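Local coordinates for transcription initiation factor IIB,Transcription initiation factor IIB (Methanocaldococcus jannaschii, PDB 5O9J), which is a HINT-fold mini-intein that probably excises itself from the precursor protein and joins the flanking segments by a peptide bond, at residues 27-32 with 160-165; 42-47 with 72-77; 54-59 with 167-172; 120-125 with 177-182. All coordinates share one frame; numbering follows the deposited sequence.

Contact 1 opens at residues 27-32 of helix 24-33 and closes the longest loop, at strand 160-165. Contact 2 nests inside it, from 42-47 to 72-77; its strand 70-75 neighbours strand 160-165 in the sheet. Contact 3 opens at 54-59, within the loop of contact 2, and closes at 167-172, so it crosses both earlier contacts. Its Phe172 and Val54 touch Leu164 of contact 1. Contact 4 opens at 120-125, after contact 2 has closed, and ends at 177-182, crossing contacts 1 and 3. It lies across the chain's centre from contacts 1 and 2. It joins the sheet edged by strand 119-123 to the mixed sheet of strand 180-183, which contact 3 also reaches through strand 171-174.

Contact 1. Residues 27-32 with 160-165; sequences LIDKII and YAYDLT. With GOL (glycerol), chain G.
Ile28 and Tyr162 bury most of the surface here. The Ile28 side chain points from the helix toward the strand, with CG1 anti to the carbonyl carbon and the chain extended to CD1 (chi2 179°). That methyl tip does most of the touching. Ile28 CD1 lies 3.6 Å from Tyr162 CB. The backbone oxygen Asp163 O is 3.5 Å from Ile28 CD1. On its other flank, Ile28 CD1 meets Leu164 CD2 at 3.8 Å. The second branch, Ile28 CG2, sits at the edge of the Tyr162 ring, 3.7 Å from Tyr162 CD2. The two side chains run antiparallel, each passing alongside the other. The helix is part of 24-33, set across a strand of one sheet of this largely beta HINT fold. The two axes make an angle of 77° and come within 9.8 Å. Further along the ring edge, Asp29 OD1 approaches Tyr162 CE2 at 3.6 Å. The stronger partner of this carboxylate is Arg73 on the neighbouring strand 70-75. The phenol of Tyr162 bonds to Ser158 and also makes a very short hydrogen bond to a glycerol, probably from the crystallisation liquor, though the position of the glycerol oxygen is not secure. Glycerol C1 also lies over one face of the Tyr160 ring, 3.4 Å from Tyr160 CG.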
loop_
_atom_site.group_PDB
_atom_site.type_symbol
_atom_site.label_atom_id
_atom_site.label_comp_id
_atom_site.label_asym_id
_atom_site.label_seq_id
_atom_site.Cartn_x
_atom_site.Cartn_y
_atom_site.Cartn_z
ATOM N N LEU A 27 3.180 13.928 2.091
ATOM C CA LEU A 27 3.841 13.813 3.390
ATOM C C LEU A 27 5.330 13.482 3.261
ATOM O O LEU A 27 6.182 14.144 3.855
ATOM C CB LEU A 27 3.174 12.737 4.229
ATOM C CG LEU A 27 3.877 12.389 5.541
ATOM C CD1 LEU A 27 3.712 13.496 6.578
ATOM C CD2 LEU A 27 3.375 11.057 6.072
ATOM N N ILE A 28 5.629 12.435 2.504
ATOM C CA ILE A 28 6.986 11.914 2.426
ATOM C C ILE A 28 7.926 12.884 1.708
ATOM O O ILE A 28 9.095 13.031 2.090
ATOM C CB ILE A 28 6.995 10.530 1.733
ATOM C CG1 ILE A 28 6.405 9.478 2.684
ATOM C CG2 ILE A 28 8.402 10.134 1.308
ATOM C CD1 ILE A 28 6.335 8.075 2.101
ATOM N N ASP A 29 7.419 13.551 0.676
ATOM C CA ASP A 29 8.189 14.597 0.016
ATOM C C ASP A 29 8.554 15.694 1.007
ATOM O O ASP A 29 9.699 16.135 1.050
ATOM C CB ASP A 29 7.419 15.196 -1.160
ATOM C CG ASP A 29 7.547 14.368 -2.421
ATOM O OD1 ASP A 29 8.402 13.457 -2.464
ATOM O OD2 ASP A 29 6.799 14.632 -3.383
ATOM N N LYS A 30 7.584 16.118 1.810
ATOM C CA LYS A 30 7.803 17.197 2.772
ATOM C C LYS A 30 8.822 16.798 3.836
ATOM O O LYS A 30 9.674 17.596 4.220
ATOM C CB LYS A 30 6.481 17.601 3.433
ATOM C CG LYS A 30 6.638 18.513 4.637
ATOM C CD LYS A 30 5.592 18.216 5.701
ATOM C CE LYS A 30 5.706 19.190 6.863
ATOM N NZ LYS A 30 5.250 18.567 8.130
ATOM N N ILE A 31 8.726 15.556 4.303
ATOM C CA ILE A 31 9.666 14.992 5.271
ATOM C C ILE A 31 11.108 14.945 4.755
ATOM O O ILE A 31 12.061 15.335 5.447
ATOM C CB ILE A 31 9.257 13.569 5.649
ATOM C CG1 ILE A 31 7.979 13.567 6.495
ATOM C CG2 ILE A 31 10.347 12.870 6.422
ATOM C CD1 ILE A 31 7.567 12.168 6.863
ATOM N N ILE A 32 11.262 14.424 3.547
ATOM C CA ILE A 32 12.582 14.267 2.966
ATOM C C ILE A 32 13.198 15.633 2.688
ATOM O O ILE A 32 14.337 15.900 3.070
ATOM C CB ILE A 32 12.529 13.434 1.687
ATOM C CG1 ILE A 32 12.241 11.976 2.040
ATOM C CG2 ILE A 32 13.853 13.532 0.924
ATOM C CD1 ILE A 32 12.045 11.079 0.822
ATOM N N TYR A 160 7.404 8.901 -8.812
ATOM C CA TYR A 160 8.010 8.218 -7.679
ATOM C C TYR A 160 6.981 7.295 -7.004
ATOM O O TYR A 160 5.777 7.517 -7.107
ATOM C CB TYR A 160 8.563 9.234 -6.673
ATOM C CG TYR A 160 9.885 9.892 -7.067
ATOM C CD1 TYR A 160 9.969 10.756 -8.161
ATOM C CD2 TYR A 160 11.042 9.673 -6.324
ATOM C CE1 TYR A 160 11.182 11.366 -8.512
ATOM C CE2 TYR A 160 12.248 10.277 -6.662
ATOM C CZ TYR A 160 12.314 11.119 -7.754
ATOM O OH TYR A 160 13.517 11.715 -8.083
ATOM N N ALA A 161 7.466 6.250 -6.346
ATOM C CA ALA A 161 6.643 5.402 -5.487
ATOM C C ALA A 161 7.182 5.523 -4.072
ATOM O O ALA A 161 8.359 5.841 -3.887
ATOM C CB ALA A 161 6.666 3.974 -5.955
ATOM N N TYR A 162 6.342 5.268 -3.075
ATOM C CA TYR A 162 6.680 5.646 -1.708
ATOM C C TYR A 162 6.571 4.515 -0.684
ATOM O O TYR A 162 5.790 3.571 -0.848
ATOM C CB TYR A 162 5.804 6.829 -1.285
ATOM C CG TYR A 162 5.967 8.023 -2.198
ATOM C CD1 TYR A 162 5.236 8.124 -3.372
ATOM C CD2 TYR A 162 6.871 9.038 -1.901
ATOM C CE1 TYR A 162 5.393 9.203 -4.229
ATOM C CE2 TYR A 162 7.030 10.127 -2.748
ATOM C CZ TYR A 162 6.287 10.199 -3.910
ATOM O OH TYR A 162 6.423 11.261 -4.772
ATOM N N ASP A 163 7.361 4.638 0.379
ATOM C CA ASP A 163 7.485 3.610 1.411
ATOM C C ASP A 163 7.422 4.190 2.823
ATOM O O ASP A 163 8.031 5.221 3.120
ATOM C CB ASP A 163 8.805 2.854 1.248
ATOM C CG ASP A 163 8.666 1.578 0.436
ATOM O OD1 ASP A 163 8.224 0.560 1.011
ATOM O OD2 ASP A 163 8.985 1.598 -0.777
ATOM N N LEU A 164 6.692 3.512 3.701
ATOM C CA LEU A 164 6.792 3.778 5.127
ATOM C C LEU A 164 7.432 2.555 5.755
ATOM O O LEU A 164 7.235 1.438 5.274
ATOM C CB LEU A 164 5.419 4.056 5.751
ATOM C CG LEU A 164 4.576 5.208 5.192
ATOM C CD1 LEU A 164 3.190 5.230 5.824
ATOM C CD2 LEU A 164 5.265 6.544 5.413
ATOM N N THR A 165 8.213 2.754 6.810
ATOM C CA THR A 165 8.684 1.630 7.597
ATOM C C THR A 165 7.968 1.658 8.931
ATOM O O THR A 165 8.133 2.586 9.727
ATOM C CB THR A 165 10.212 1.647 7.817
ATOM O OG1 THR A 165 10.879 1.559 6.554
ATOM C CG2 THR A 165 10.640 0.466 8.681
HETATM C C1 GOL G . 9.074 12.882 -5.652
HETATM O O1 GOL G . 8.546 12.477 -4.407
HETATM C C2 GOL G . 8.293 14.073 -6.189
HETATM O O2 GOL G . 8.930 15.260 -5.768
HETATM C C3 GOL G . 8.306 14.018 -7.713
HETATM O O3 GOL G . 8.133 15.319 -8.231
#

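Contact 2. Residues 42-47 with 72-77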
loop_
_atom_site.group_PDB
_atom_site.type_symbol
_atom_site.label_atom_id
_atom_site.label_comp_id
_atom_site.label_asym_id
_atom_site.label_seq_id
_atom_site.Cartn_x
_atom_site.Cartn_y
_atom_site.Cartn_z
ATOM N N GLY A 42 21.065 3.302 -3.739
ATOM C CA GLY A 42 20.871 3.351 -5.172
ATOM C C GLY A 42 19.847 4.402 -5.542
ATOM O O GLY A 42 20.054 5.596 -5.319
ATOM N N ILE A 43 18.730 3.947 -6.098
ATOM C CA ILE A 43 17.643 4.834 -6.493
ATOM C C ILE A 43 16.806 5.238 -5.288
ATOM O O ILE A 43 15.946 6.114 -5.385
ATOM C CB ILE A 43 16.731 4.172 -7.542
ATOM C CG1 ILE A 43 16.268 2.797 -7.047
ATOM C CG2 ILE A 43 17.460 4.049 -8.872
ATOM C CD1 ILE A 43 15.353 2.067 -8.017
ATOM N N LEU A 44 17.080 4.602 -4.151
ATOM C CA LEU A 44 16.304 4.801 -2.933
ATOM C C LEU A 44 16.789 5.966 -2.078
ATOM O O LEU A 44 17.931 5.972 -1.620
ATOM C CB LEU A 44 16.329 3.529 -2.086
ATOM C CG LEU A 44 15.090 2.636 -2.061
ATOM C CD1 LEU A 44 15.163 1.725 -0.846
ATOM C CD2 LEU A 44 13.805 3.462 -2.049
ATOM N N GLU A 45 15.902 6.935 -1.864
ATOM C CA GLU A 45 16.118 8.040 -0.929
ATOM C C GLU A 45 15.408 7.739 0.387
ATOM O O GLU A 45 14.190 7.607 0.403
ATOM C CB GLU A 45 15.578 9.342 -1.510
ATOM C CG GLU A 45 16.589 10.449 -1.725
ATOM C CD GLU A 45 15.994 11.618 -2.515
ATOM O OE1 GLU A 45 15.118 11.379 -3.381
ATOM O OE2 GLU A 45 16.392 12.774 -2.263
ATOM N N ILE A 46 16.153 7.638 1.482
ATOM C CA ILE A 46 15.570 7.261 2.760
ATOM C C ILE A 46 15.791 8.327 3.814
ATOM O O ILE A 46 16.917 8.775 4.023
ATOM C CB ILE A 46 16.166 5.942 3.274
ATOM C CG1 ILE A 46 15.898 4.817 2.277
ATOM C CG2 ILE A 46 15.608 5.602 4.646
ATOM C CD1 ILE A 46 16.917 3.696 2.351
ATOM N N ALA A 47 14.718 8.733 4.482
ATOM C CA ALA A 47 14.820 9.656 5.606
ATOM C C ALA A 47 14.247 9.016 6.837
ATOM O O ALA A 47 13.160 8.443 6.785
ATOM C CB ALA A 47 14.093 10.962 5.312
ATOM N N SER A 72 10.656 6.630 2.640
ATOM C CA SER A 72 11.527 6.593 1.484
ATOM C C SER A 72 10.724 6.731 0.204
ATOM O O SER A 72 9.497 6.605 0.206
ATOM C CB SER A 72 12.357 5.301 1.476
ATOM O OG SER A 72 11.585 4.174 1.107
ATOM N N ARG A 73 11.431 7.012 -0.883
ATOM C CA ARG A 73 10.845 7.119 -2.205
ATOM C C ARG A 73 11.881 6.654 -3.216
ATOM O O ARG A 73 13.081 6.674 -2.929
ATOM C CB ARG A 73 10.412 8.556 -2.505
ATOM C CG ARG A 73 11.595 9.531 -2.660
ATOM C CD ARG A 73 11.170 10.987 -2.851
ATOM N NE ARG A 73 12.330 11.884 -2.822
ATOM C CZ ARG A 73 12.261 13.214 -2.840
ATOM N NH1 ARG A 73 11.082 13.819 -2.883
ATOM N NH2 ARG A 73 13.374 13.942 -2.811
ATOM N N HIS A 74 11.419 6.229 -4.390
ATOM C CA HIS A 74 12.308 5.935 -5.511
ATOM C C HIS A 74 11.560 6.177 -6.811
ATOM O O HIS A 74 10.325 6.112 -6.835
ATOM C CB HIS A 74 12.853 4.502 -5.437
ATOM C CG HIS A 74 11.793 3.437 -5.403
ATOM N ND1 HIS A 74 11.308 2.825 -6.539
ATOM C CD2 HIS A 74 11.149 2.867 -4.358
ATOM C CE1 HIS A 74 10.403 1.938 -6.202
ATOM N NE2 HIS A 74 10.275 1.928 -4.888
ATOM N N PRO A 75 12.297 6.511 -7.890
ATOM C CA PRO A 75 11.660 6.714 -9.192
ATOM C C PRO A 75 11.093 5.420 -9.744
ATOM O O PRO A 75 11.702 4.363 -9.584
ATOM C CB PRO A 75 12.808 7.219 -10.085
ATOM C CG PRO A 75 13.861 7.684 -9.144
ATOM C CD PRO A 75 13.737 6.815 -7.929
ATOM N N VAL A 76 9.947 5.510 -10.403
ATOM C CA VAL A 76 9.347 4.348 -11.040
ATOM C C VAL A 76 8.749 4.732 -12.381
ATOM O O VAL A 76 8.166 5.805 -12.526
ATOM C CB VAL A 76 8.257 3.709 -10.155
ATOM C CG1 VAL A 76 8.890 2.881 -9.064
ATOM C CG2 VAL A 76 7.377 4.780 -9.550
ATOM N N SER A 77 8.887 3.842 -13.354
ATOM C CA SER A 77 8.441 4.105 -14.718
ATOM C C SER A 77 6.957 3.839 -14.919
ATOM O O SER A 77 6.237 4.648 -15.507
ATOM C CB SER A 77 9.239 3.251 -15.706
ATOM O OG SER A 77 8.457 2.951 -16.849
#
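Glu45 and Arg73 face each other as an antiparallel hydrogen-bonded pair. Glu45 N donates to Arg73 O at 3.0 Å, nearly along the C=O axis, and Arg73 N returns a bond to Glu45 O at 3.1 Å. Their side chains lie alongside each other on the same face of the sheet and form a salt bridge. The extended Arg73 chain presents its guanidinium edge, and Arg73 NE meets Glu45 OE1 at 2.9 Å. Arg73 NH2 reaches the same OE1 at 3.2 Å and has a weak bond to OE2. The two groups are not coplanar: their planes are 44° apart, and OE1 is met from above the carboxylate plane. On the other face, Ile46 CG1 packs on Ser72 CB at 3.7 Å in a non-hydrogen-bonded pair. Leu44 CD2 runs beside His74 and comes 3.6 Å from its CD2. Beyond the paired strands, Ile43 CB rests on Pro75 CD at 4.0 Å. These are neighbouring strands of an antiparallel sheet in the HINT fold, between strands 38-41 and 160-165. Helix 24-33 covers the Glu45 and Arg73 face through Ile32. From the same helix comes Asp29, which bonds Arg73 NH1. An alanine in place of Arg73 would remove the guanidinium and would probably leave the carboxylates of Glu45 and Asp29 without their shared counter-charge. One arginine thus ties the neighbouring strand and the helix by charge, and it is likely to favour the ionised form of both acids.

Contact 3. Residues 54-59 with 167-172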
loop_
_atom_site.group_PDB
_atom_site.type_symbol
_atom_site.label_atom_id
_atom_site.label_comp_id
_atom_site.label_asym_id
_atom_site.label_seq_id
_atom_site.Cartn_x
_atom_site.Cartn_y
_atom_site.Cartn_z
ATOM N N VAL A 54 1.161 6.079 11.726
ATOM C CA VAL A 54 0.175 5.745 10.707
ATOM C C VAL A 54 -0.748 4.637 11.219
ATOM O O VAL A 54 -0.385 3.889 12.138
ATOM C CB VAL A 54 0.864 5.314 9.399
ATOM C CG1 VAL A 54 1.518 3.943 9.554
ATOM C CG2 VAL A 54 -0.109 5.340 8.223
ATOM N N ILE A 55 -1.945 4.540 10.649
ATOM C CA ILE A 55 -2.851 3.452 11.004
ATOM C C ILE A 55 -2.311 2.153 10.442
ATOM O O ILE A 55 -2.042 2.046 9.254
ATOM C CB ILE A 55 -4.285 3.668 10.479
ATOM C CG1 ILE A 55 -4.925 4.866 11.168
ATOM C CG2 ILE A 55 -5.132 2.412 10.712
ATOM C CD1 ILE A 55 -4.990 4.740 12.694
ATOM N N ALA A 56 -2.137 1.172 11.310
ATOM C CA ALA A 56 -1.644 -0.115 10.888
ATOM C C ALA A 56 -2.269 -1.199 11.738
ATOM O O ALA A 56 -2.823 -0.929 12.798
ATOM C CB ALA A 56 -0.131 -0.165 10.984
ATOM N N PHE A 57 -2.165 -2.427 11.257
ATOM C CA PHE A 57 -2.626 -3.605 11.972
ATOM C C PHE A 57 -1.470 -4.220 12.763
ATOM O O PHE A 57 -0.576 -4.833 12.184
ATOM C CB PHE A 57 -3.186 -4.605 10.975
ATOM C CG PHE A 57 -3.768 -5.800 11.603
ATOM C CD1 PHE A 57 -5.076 -5.793 12.090
ATOM C CD2 PHE A 57 -2.996 -6.937 11.753
ATOM C CE1 PHE A 57 -5.586 -6.927 12.678
ATOM C CE2 PHE A 57 -3.503 -8.041 12.337
ATOM C CZ PHE A 57 -4.798 -8.069 12.797
ATOM N N ASN A 58 -1.476 -4.072 14.086
ATOM C CA ASN A 58 -0.283 -4.435 14.851
ATOM C C ASN A 58 -0.186 -5.914 15.243
ATOM O O ASN A 58 -1.084 -6.708 14.948
ATOM C CB ASN A 58 -0.172 -3.559 16.107
ATOM C CG ASN A 58 -1.238 -3.870 17.170
ATOM O OD1 ASN A 58 -2.115 -4.722 16.996
ATOM N ND2 ASN A 58 -1.148 -3.166 18.287
ATOM N N SER A 59 0.914 -6.262 15.914
ATOM C CA SER A 59 1.192 -7.637 16.343
ATOM C C SER A 59 0.170 -8.193 17.341
ATOM O O SER A 59 0.076 -9.404 17.528
ATOM C CB SER A 59 2.595 -7.725 16.958
ATOM O OG SER A 59 3.592 -7.337 16.026
ATOM N N PRO A 167 7.686 -0.574 12.136
ATOM C CA PRO A 167 8.123 -1.678 12.997
ATOM C C PRO A 167 6.975 -2.354 13.740
ATOM O O PRO A 167 5.973 -1.710 14.044
ATOM C CB PRO A 167 9.076 -0.995 13.992
ATOM C CG PRO A 167 8.794 0.483 13.865
ATOM C CD PRO A 167 8.403 0.676 12.439
ATOM N N ASN A 168 7.133 -3.642 14.025
ATOM C CA ASN A 168 6.161 -4.402 14.815
ATOM C C ASN A 168 4.760 -4.403 14.204
ATOM O O ASN A 168 3.761 -4.543 14.920
ATOM C CB ASN A 168 6.097 -3.860 16.249
ATOM C CG ASN A 168 7.452 -3.878 16.939
ATOM O OD1 ASN A 168 8.231 -4.818 16.779
ATOM N ND2 ASN A 168 7.742 -2.829 17.703
ATOM N N ALA A 169 4.693 -4.247 12.884
ATOM C CA ALA A 169 3.426 -4.310 12.164
ATOM C C ALA A 169 3.676 -4.682 10.710
ATOM O O ALA A 169 2.990 -5.538 10.156
ATOM C CB ALA A 169 2.678 -2.987 12.263
ATOM N N GLU A 170 4.667 -4.031 10.107
ATOM C CA GLU A 170 5.074 -4.301 8.730
ATOM C C GLU A 170 3.895 -4.329 7.745
ATOM O O GLU A 170 3.870 -5.115 6.800
ATOM C CB GLU A 170 5.862 -5.609 8.668
ATOM C CG GLU A 170 7.167 -5.544 9.459
ATOM C CD GLU A 170 8.095 -6.708 9.176
ATOM O OE1 GLU A 170 7.784 -7.507 8.265
ATOM O OE2 GLU A 170 9.141 -6.819 9.858
ATOM N N ASN A 171 2.921 -3.465 8.004
ATOM C CA ASN A 171 1.845 -3.153 7.077
ATOM C C ASN A 171 1.406 -1.727 7.375
ATOM O O ASN A 171 1.843 -1.139 8.367
ATOM C CB ASN A 171 0.663 -4.123 7.212
ATOM C CG ASN A 171 -0.073 -3.968 8.534
ATOM O OD1 ASN A 171 -0.879 -3.054 8.703
ATOM N ND2 ASN A 171 0.217 -4.851 9.482
ATOM N N PHE A 172 0.578 -1.153 6.512
ATOM C CA PHE A 172 -0.139 0.059 6.882
ATOM C C PHE A 172 -1.365 0.250 6.010
ATOM O O PHE A 172 -1.521 -0.376 4.953
ATOM C CB PHE A 172 0.766 1.305 6.833
ATOM C CG PHE A 172 1.402 1.566 5.497
ATOM C CD1 PHE A 172 0.759 2.341 4.544
ATOM C CD2 PHE A 172 2.664 1.074 5.216
ATOM C CE1 PHE A 172 1.358 2.592 3.314
ATOM C CE2 PHE A 172 3.275 1.328 4.005
ATOM C CZ PHE A 172 2.622 2.085 3.047
#
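The side-chain amide of Asn171 stands edge-on to the backbone of Phe57 and grips it twice. Phe57 N donates to Asn171 OD1 at 2.9 Å, on a lone pair and nearly straight (171°). Asn171 ND2 returns a bond to Phe57 O at 2.8 Å, again on a lone pair and close to the amide plane. The amide so pairs with both polar backbone groups of one residue, much as a neighbouring strand would. CG of Asn171 takes the crowded position between the backbone N and the carbonyl carbon (chi1 68°), and ND2 also makes a weak bond to Ala169 O. The Phe57 ring turns away, anti to its backbone N, with Asn171 ND2 at its edge, near the ring plane. In the HINT fold this joins the end of strand 52-57 to the start of strand 171-174 and the loop before it, and Ile55 bonds Val173 just beyond. A leucine at Asn171 would lose both bonds to Phe57 and would probably loosen the start of strand 171-174 from strand 52-57. Ala56 CB packs on Asn171 O at 3.4 Å, a buried oxygen with no hydrogen-bond partner in the model. Ala56 CB also faces Ala169 CB at 4.2 Å. Val54 and Phe172 cross obliquely, with Val54 CG1 on Phe172 CB at 3.9 Å. At the far end, Ser59 N makes a weak bond of 3.5 Å to Asn168 O.

Contact 4. Residues 120-125 with 177-182. Unlike the reference sequence in segment 120-125: Arg125 (reference Glu).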
loop_
_atom_site.group_PDB
_atom_site.type_symbol
_atom_site.label_atom_id
_atom_site.label_comp_id
_atom_site.label_asym_id
_atom_site.label_seq_id
_atom_site.Cartn_x
_atom_site.Cartn_y
_atom_site.Cartn_z
ATOM N N LEU A 120 -10.528 -11.668 -8.000
ATOM C CA LEU A 120 -9.770 -11.205 -6.850
ATOM C C LEU A 120 -10.583 -11.347 -5.578
ATOM O O LEU A 120 -11.809 -11.249 -5.592
ATOM C CB LEU A 120 -9.343 -9.749 -7.027
ATOM C CG LEU A 120 -8.357 -9.484 -8.162
ATOM C CD1 LEU A 120 -7.815 -8.055 -8.086
ATOM C CD2 LEU A 120 -7.227 -10.497 -8.118
ATOM N N VAL A 121 -9.889 -11.595 -4.477
ATOM C CA VAL A 121 -10.537 -11.627 -3.181
ATOM C C VAL A 121 -10.205 -10.340 -2.445
ATOM O O VAL A 121 -9.062 -10.107 -2.079
ATOM C CB VAL A 121 -10.096 -12.842 -2.352
ATOM C CG1 VAL A 121 -10.917 -12.927 -1.059
ATOM C CG2 VAL A 121 -10.248 -14.118 -3.170
ATOM N N LEU A 122 -11.206 -9.493 -2.247
ATOM C CA LEU A 122 -10.985 -8.241 -1.546
ATOM C C LEU A 122 -11.551 -8.332 -0.150
ATOM O O LEU A 122 -12.539 -9.023 0.080
ATOM C CB LEU A 122 -11.618 -7.068 -2.296
ATOM C CG LEU A 122 -10.827 -6.512 -3.486
ATOM C CD1 LEU A 122 -10.901 -7.437 -4.680
ATOM C CD2 LEU A 122 -11.317 -5.119 -3.854
ATOM N N ALA A 123 -10.931 -7.633 0.785
ATOM C CA ALA A 123 -11.520 -7.514 2.107
ATOM C C ALA A 123 -12.763 -6.645 1.986
ATOM O O ALA A 123 -12.855 -5.790 1.107
ATOM C CB ALA A 123 -10.535 -6.923 3.092
ATOM N N LYS A 124 -13.734 -6.879 2.854
ATOM C CA LYS A 124 -14.913 -6.036 2.877
ATOM C C LYS A 124 -14.646 -4.833 3.781
ATOM O O LYS A 124 -15.075 -4.782 4.922
ATOM C CB LYS A 124 -16.125 -6.833 3.347
ATOM C CG LYS A 124 -17.421 -6.387 2.716
ATOM C CD LYS A 124 -18.582 -7.237 3.185
ATOM C CE LYS A 124 -19.891 -6.510 2.948
ATOM N NZ LYS A 124 -19.892 -5.188 3.637
ATOM N N ARG A 125 -13.887 -3.874 3.269
ATOM C CA ARG A 125 -13.592 -2.680 4.037
ATOM C C ARG A 125 -13.369 -1.504 3.109
ATOM O O ARG A 125 -13.267 -1.658 1.891
ATOM C CB ARG A 125 -12.378 -2.904 4.941
ATOM C CG ARG A 125 -11.031 -2.862 4.216
ATOM C CD ARG A 125 -9.874 -2.969 5.206
ATOM N NE ARG A 125 -9.678 -4.339 5.677
ATOM C CZ ARG A 125 -10.169 -4.828 6.814
ATOM N NH1 ARG A 125 -10.891 -4.063 7.623
ATOM N NH2 ARG A 125 -9.934 -6.088 7.149
ATOM N N GLY A 177 -10.619 0.907 -1.146
ATOM C CA GLY A 177 -11.106 -0.148 -2.014
ATOM C C GLY A 177 -11.319 -1.467 -1.307
ATOM O O GLY A 177 -12.311 -2.151 -1.537
ATOM N N GLY A 178 -10.381 -1.834 -0.444
ATOM C CA GLY A 178 -10.462 -3.108 0.245
ATOM C C GLY A 178 -9.453 -4.087 -0.318
ATOM O O GLY A 178 -9.506 -5.281 -0.028
ATOM N N PHE A 179 -8.535 -3.587 -1.143
ATOM C CA PHE A 179 -7.465 -4.433 -1.648
ATOM C C PHE A 179 -6.479 -4.743 -0.531
ATOM O O PHE A 179 -6.220 -3.905 0.323
ATOM C CB PHE A 179 -6.721 -3.767 -2.804
ATOM C CG PHE A 179 -7.562 -3.526 -4.019
ATOM C CD1 PHE A 179 -8.283 -2.351 -4.156
ATOM C CD2 PHE A 179 -7.609 -4.463 -5.040
ATOM C CE1 PHE A 179 -9.047 -2.120 -5.285
ATOM C CE2 PHE A 179 -8.368 -4.235 -6.168
ATOM C CZ PHE A 179 -9.092 -3.063 -6.288
ATOM N N VAL A 180 -5.920 -5.943 -0.539
ATOM C CA VAL A 180 -4.749 -6.213 0.282
ATOM C C VAL A 180 -3.566 -6.487 -0.635
ATOM O O VAL A 180 -3.549 -7.460 -1.386
ATOM C CB VAL A 180 -4.970 -7.395 1.230
ATOM C CG1 VAL A 180 -3.727 -7.611 2.081
ATOM C CG2 VAL A 180 -6.179 -7.132 2.104
ATOM N N LEU A 181 -2.582 -5.604 -0.583
ATOM C CA LEU A 181 -1.444 -5.686 -1.481
ATOM C C LEU A 181 -0.243 -6.254 -0.745
ATOM O O LEU A 181 0.230 -5.671 0.236
ATOM C CB LEU A 181 -1.115 -4.306 -2.062
ATOM C CG LEU A 181 -2.204 -3.553 -2.842
ATOM C CD1 LEU A 181 -2.963 -4.475 -3.798
ATOM C CD2 LEU A 181 -3.161 -2.819 -1.904
ATOM N N HIS A 182 0.247 -7.397 -1.213
ATOM C CA HIS A 182 1.413 -8.018 -0.609
ATOM C C HIS A 182 2.684 -7.703 -1.400
ATOM O O HIS A 182 2.692 -7.833 -2.618
ATOM C CB HIS A 182 1.227 -9.533 -0.526
ATOM C CG HIS A 182 -0.020 -9.957 0.192
ATOM N ND1 HIS A 182 -0.002 -10.404 1.508
ATOM C CD2 HIS A 182 -1.303 -10.030 -0.207
ATOM C CE1 HIS A 182 -1.226 -10.723 1.867
ATOM N NE2 HIS A 182 -2.044 -10.507 0.859
HETATM O O HOH W 1 -13.793 -4.213 -0.846
#
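The touching backbones run 113° apart and share one direct hydrogen bond, Ala123 N to Gly178 O at 2.9 Å, bent, with an N-H...O angle of 134°. A water reinforces the crossing. It donates to Ala123 O at 2.7 Å and to Gly177 O at 2.6 Å. Gly178 lies so close that a CB there would collide with Ala123 O, and the backbone angles of both glycines are in any case ones that glycine alone takes easily. Side chains pack beside this crossing. Leu122 and Phe179 lie alongside each other, pointing the same way. Leu122 CD2 stands over the centre of the Phe179 ring, 3.7 Å from the centroid and only 6° off its normal, in a CH-pi contact. Leu120 CD1 comes to the ring edge, 4.3 Å from Phe179 CE2, so one ring is met at face and edge by two leucines of one strand. The contact brings together two sheets of the HINT fold, one ending in strand 119-123 and the other containing strand 180-183, which probably leads to the C-terminal splice junction, as expected for an intein. Leu122 CB also lies 3.6 Å from Gly178 O. An inverse gamma turn centred on Lys124 then carries the chain to Arg125, which replaces the glutamate of the reference sequence and whose CG packs on Gly178 CA. Asn128 OD1 accepts from the backbone N of both Gly178 and Phe179.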